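SYE1 (Shewanella oneidensis, PDB 4AWT) probably acts as an FMN-dependent NAD(P)H oxidoreductase of the Old Yellow Enzyme family, reducing carbon-carbon double bonds. Local coordinates at residues Ile264-Ile269 and Tyr292-Tyr298. The protein carries 1 engineered substitution. Where two conformers were deposited one is given. Residues are numbered along the deposited sequence.
Sequences IVYLHI and YQGVLIY
Parallel strands zip together through backbone hydrogen bonds that step two residues at a time, and extended 266-269 against 295-298 (17° between directions, axes 4.6 Å apart; Leu267 phi/psi -122/128, Ile297 -115/134) illustrates the rule. Ile297 N donates to Leu267 O (2.9 Å) and Ile297 O accepts from Ile269 N (2.8 Å); before them Val295 O receives Leu267 N (2.9 Å), while Val295 N to Val265 O is a weak hydrogen bond at 3.3 Å. Tyr266 thus pairs with Val295 and His268 with Ile297. Ile297, chi1 m and chi2 t, lays CD1 over the Tyr266 ring (3.8 Å to its centroid) and CG2 over the His268 imidazole (4.0 Å), two CH-pi contacts. These are neighbouring strands of the flavin-binding TIM barrel, joined by a beta-alpha-beta crossover through helix 282-291; Tyr266 OH and His268 ND1 both hydrogen-bond Glu179 OE1 in the barrel interior, and the His268 side chain lies about 6 Å, nearest atoms, from FMN. On the face covered by helix 248-261, Tyr292 (chi1 t, chi2 75°), just past helix 282-291, brings its ring face against Leu267 CB, a CH-pi contact 3.8 Å from the centroid, and donates OH to Ile264 O at 2.7 Å.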
ATOM      1  N   ILE A 264      -3.149  -7.485 -14.292  1.00  6.83           N
ATOM      2  CA  ILE A 264      -2.430  -7.410 -13.035  1.00  6.87           C
ATOM      3  C   ILE A 264      -2.851  -8.621 -12.162  1.00  6.02           C
ATOM      4  O   ILE A 264      -3.976  -9.102 -12.238  1.00  6.68           O
ATOM      5  CB  ILE A 264      -2.629  -6.100 -12.292  1.00  6.93           C
ATOM      6  CG1 ILE A 264      -4.039  -5.862 -11.804  1.00  6.88           C
ATOM      7  CG2 ILE A 264      -2.113  -4.914 -13.151  1.00  8.61           C
ATOM      8  CD1 ILE A 264      -4.198  -4.708 -10.852  1.00  7.56           C
ATOM      9  N   VAL A 265      -1.932  -9.082 -11.333  1.00  5.88           N
ATOM     10  CA  VAL A 265      -2.138 -10.326 -10.609  1.00  5.87           C
ATOM     11  C   VAL A 265      -3.131 -10.188  -9.468  1.00  5.55           C
ATOM     12  O   VAL A 265      -3.836 -11.161  -9.140  1.00  6.26           O
ATOM     13  CB  VAL A 265      -0.789 -10.915 -10.145  1.00  6.24           C
ATOM     14  CG1 VAL A 265      -0.215 -10.226  -8.918  1.00  6.95           C
ATOM     15  CG2 VAL A 265      -0.895 -12.390  -9.918  1.00  7.55           C
ATOM     16  N   TYR A 266      -3.214  -9.029  -8.846  1.00  5.52           N
ATOM     17  CA  TYR A 266      -4.240  -8.782  -7.825  1.00  5.18           C
ATOM     18  C   TYR A 266      -4.636  -7.338  -7.844  1.00  5.10           C
ATOM     19  O   TYR A 266      -3.847  -6.434  -8.206  1.00  5.54           O
ATOM     20  CB  TYR A 266      -3.794  -9.237  -6.450  1.00  5.33           C
ATOM     21  CG  TYR A 266      -2.764  -8.453  -5.676  1.00  5.22           C
ATOM     22  CD1 TYR A 266      -3.040  -7.201  -5.135  1.00  5.27           C
ATOM     23  CD2 TYR A 266      -1.533  -8.992  -5.390  1.00  5.31           C
ATOM     24  CE1 TYR A 266      -2.130  -6.508  -4.387  1.00  5.34           C
ATOM     25  CE2 TYR A 266      -0.625  -8.365  -4.569  1.00  5.50           C
ATOM     26  CZ  TYR A 266      -0.907  -7.120  -4.054  1.00  5.33           C
ATOM     27  OH  TYR A 266      -0.022  -6.524  -3.219  1.00  5.71           O
ATOM     28  N   LEU A 267      -5.832  -7.102  -7.336  1.00  5.20           N
ATOM     29  CA  LEU A 267      -6.383  -5.774  -7.047  1.00  5.09           C
ATOM     30  C   LEU A 267      -6.715  -5.784  -5.564  1.00  4.74           C
ATOM     31  O   LEU A 267      -7.414  -6.678  -5.089  1.00  5.80           O
ATOM     32  CB  LEU A 267      -7.629  -5.502  -7.888  1.00  5.33           C
ATOM     33  CG  LEU A 267      -8.339  -4.203  -7.614  1.00  6.25           C
ATOM     34  CD1 LEU A 267      -7.460  -3.007  -7.805  1.00  9.09           C
ATOM     35  CD2 LEU A 267      -9.585  -4.093  -8.499  1.00  7.45           C
ATOM     36  N   HIS A 268      -6.216  -4.782  -4.853  1.00  4.95           N
ATOM     37  CA  HIS A 268      -6.347  -4.660  -3.407  1.00  4.72           C
ATOM     38  C   HIS A 268      -7.158  -3.404  -3.100  1.00  4.98           C
ATOM     39  O   HIS A 268      -6.766  -2.311  -3.489  1.00  5.35           O
ATOM     40  CB  HIS A 268      -4.943  -4.618  -2.826  1.00  4.76           C
ATOM     41  CG  HIS A 268      -4.826  -4.597  -1.334  1.00  5.06           C
ATOM     42  ND1 HIS A 268      -3.592  -4.632  -0.731  1.00  5.20           N
ATOM     43  CD2 HIS A 268      -5.719  -4.598  -0.313  1.00  5.14           C
ATOM     44  CE1 HIS A 268      -3.796  -4.671   0.576  1.00  5.48           C
ATOM     45  NE2 HIS A 268      -5.065  -4.640   0.902  1.00  5.55           N
ATOM     46  N   ILE A 269      -8.294  -3.597  -2.451  1.00  5.04           N
ATOM     47  CA  ILE A 269      -9.192  -2.516  -2.093  1.00  5.21           C
ATOM     48  C   ILE A 269      -8.979  -2.164  -0.620  1.00  5.36           C
ATOM     49  O   ILE A 269      -9.179  -3.024   0.267  1.00  6.13           O
ATOM     50  CB  ILE A 269     -10.650  -2.877  -2.362  1.00  5.75           C
ATOM     51  CG1 ILE A 269     -10.871  -3.288  -3.811  1.00  6.46           C
ATOM     52  CG2 ILE A 269     -11.567  -1.751  -1.922  1.00  6.67           C
ATOM     53  CD1 ILE A 269     -10.549  -2.239  -4.844  1.00  7.74           C
ATOM     54  N   TYR A 292     -12.967  -6.932 -12.552  1.00  8.18           N
ATOM     55  CA  TYR A 292     -11.576  -7.382 -12.371  1.00  7.62           C
ATOM     56  C   TYR A 292     -11.617  -8.853 -11.979  1.00  7.99           C
ATOM     57  O   TYR A 292     -12.236  -9.220 -10.973  1.00  9.03           O
ATOM     58  CB  TYR A 292     -10.869  -6.528 -11.299  1.00  7.80           C
ATOM     59  CG  TYR A 292      -9.517  -7.140 -11.032  1.00  6.75           C
ATOM     60  CD1 TYR A 292      -8.469  -6.986 -11.953  1.00  7.29           C
ATOM     61  CD2 TYR A 292      -9.308  -7.939  -9.918  1.00  6.22           C
ATOM     62  CE1 TYR A 292      -7.262  -7.603 -11.745  1.00  6.66           C
ATOM     63  CE2 TYR A 292      -8.084  -8.550  -9.733  1.00  6.05           C
ATOM     64  CZ  TYR A 292      -7.066  -8.377 -10.629  1.00  6.25           C
ATOM     65  OH  TYR A 292      -5.905  -9.047 -10.380  1.00  7.00           O
ATOM     66  N   GLN A 293     -10.960  -9.672 -12.801  1.00  8.18           N
ATOM     67  CA  GLN A 293     -11.132 -11.112 -12.622  0.56 10.00           C
ATOM     68  C   GLN A 293      -9.888 -11.860 -12.184  1.00  8.44           C
ATOM     69  O   GLN A 293      -9.825 -13.074 -12.238  1.00 11.19           O
ATOM     70  CB  GLN A 293     -11.703 -11.676 -13.907  0.56 13.24           C
ATOM     71  CG  GLN A 293     -12.937 -10.848 -14.324  0.56 15.57           C
ATOM     72  CD  GLN A 293     -13.918 -11.562 -15.206  0.56 20.12           C
ATOM     73  OE1 GLN A 293     -15.076 -11.114 -15.324  0.56 24.06           O
ATOM     74  NE2 GLN A 293     -13.476 -12.664 -15.834  0.56 26.63           N
ATOM     75  N   GLY A 294      -8.949 -11.136 -11.584  1.00  7.07           N
ATOM     76  CA  GLY A 294      -7.814 -11.717 -10.897  1.00  7.01           C
ATOM     77  C   GLY A 294      -8.079 -11.899  -9.416  1.00  6.48           C
ATOM     78  O   GLY A 294      -9.225 -12.041  -8.977  1.00  7.97           O
ATOM     79  N   VAL A 295      -7.032 -11.913  -8.627  1.00  6.18           N
ATOM     80  CA  VAL A 295      -7.183 -12.086  -7.166  1.00  5.87           C
ATOM     81  C   VAL A 295      -7.597 -10.760  -6.566  1.00  5.58           C
ATOM     82  O   VAL A 295      -6.953  -9.737  -6.754  1.00  6.07           O
ATOM     83  CB  VAL A 295      -5.862 -12.602  -6.560  1.00  5.97           C
ATOM     84  CG1 VAL A 295      -5.913 -12.555  -5.047  1.00  6.56           C
ATOM     85  CG2 VAL A 295      -5.589 -14.017  -7.061  1.00  6.96           C
ATOM     86  N   LEU A 296      -8.715 -10.789  -5.807  1.00  5.65           N
ATOM     87  CA  LEU A 296      -9.254  -9.587  -5.205  0.52  5.71           C
ATOM     88  C   LEU A 296      -9.029  -9.645  -3.704  1.00  5.83           C
ATOM     89  O   LEU A 296      -9.434 -10.596  -3.023  1.00  6.77           O
ATOM     90  CB  LEU A 296     -10.704  -9.544  -5.698  0.52  6.44           C
ATOM     91  CG  LEU A 296     -11.516  -8.311  -5.382  0.52  5.92           C
ATOM     92  CD1 LEU A 296     -10.819  -7.033  -5.829  0.52  6.17           C
ATOM     93  CD2 LEU A 296     -12.891  -8.396  -6.047  0.52  7.65           C
ATOM     94  N   ILE A 297      -8.362  -8.622  -3.183  1.00  5.86           N
ATOM     95  CA  ILE A 297      -8.001  -8.502  -1.791  1.00  5.81           C
ATOM     96  C   ILE A 297      -8.741  -7.311  -1.202  1.00  5.42           C
ATOM     97  O   ILE A 297      -8.747  -6.247  -1.821  1.00  6.12           O
ATOM     98  CB  ILE A 297      -6.483  -8.298  -1.609  1.00  5.90           C
ATOM     99  CG1 ILE A 297      -5.674  -9.292  -2.418  1.00  7.12           C
ATOM    100  CG2 ILE A 297      -6.131  -8.284  -0.142  1.00  6.71           C
ATOM    101  CD1 ILE A 297      -4.179  -9.169  -2.298  1.00  8.64           C
ATOM    102  N   TYR A 298      -9.350  -7.462  -0.023  1.00  5.46           N
ATOM    103  CA  TYR A 298      -9.917  -6.339   0.718  1.00  5.34           C
ATOM    104  C   TYR A 298      -9.242  -6.257   2.075  1.00  5.23           C
ATOM    105  O   TYR A 298      -8.961  -7.281   2.688  1.00  5.60           O
ATOM    106  CB  TYR A 298     -11.425  -6.482   0.935  1.00  5.93           C
ATOM    107  CG  TYR A 298     -12.264  -6.182  -0.272  1.00  5.80           C
ATOM    108  CD1 TYR A 298     -12.396  -7.066  -1.321  1.00  7.74           C
ATOM    109  CD2 TYR A 298     -12.943  -4.988  -0.358  1.00  6.58           C
ATOM    110  CE1 TYR A 298     -13.193  -6.789  -2.399  1.00  9.62           C
ATOM    111  CE2 TYR A 298     -13.731  -4.683  -1.471  1.00  7.55           C
ATOM    112  CZ  TYR A 298     -13.853  -5.599  -2.496  1.00  8.02           C
ATOM    113  OH  TYR A 298     -14.664  -5.272  -3.524  1.00 10.54           O
TER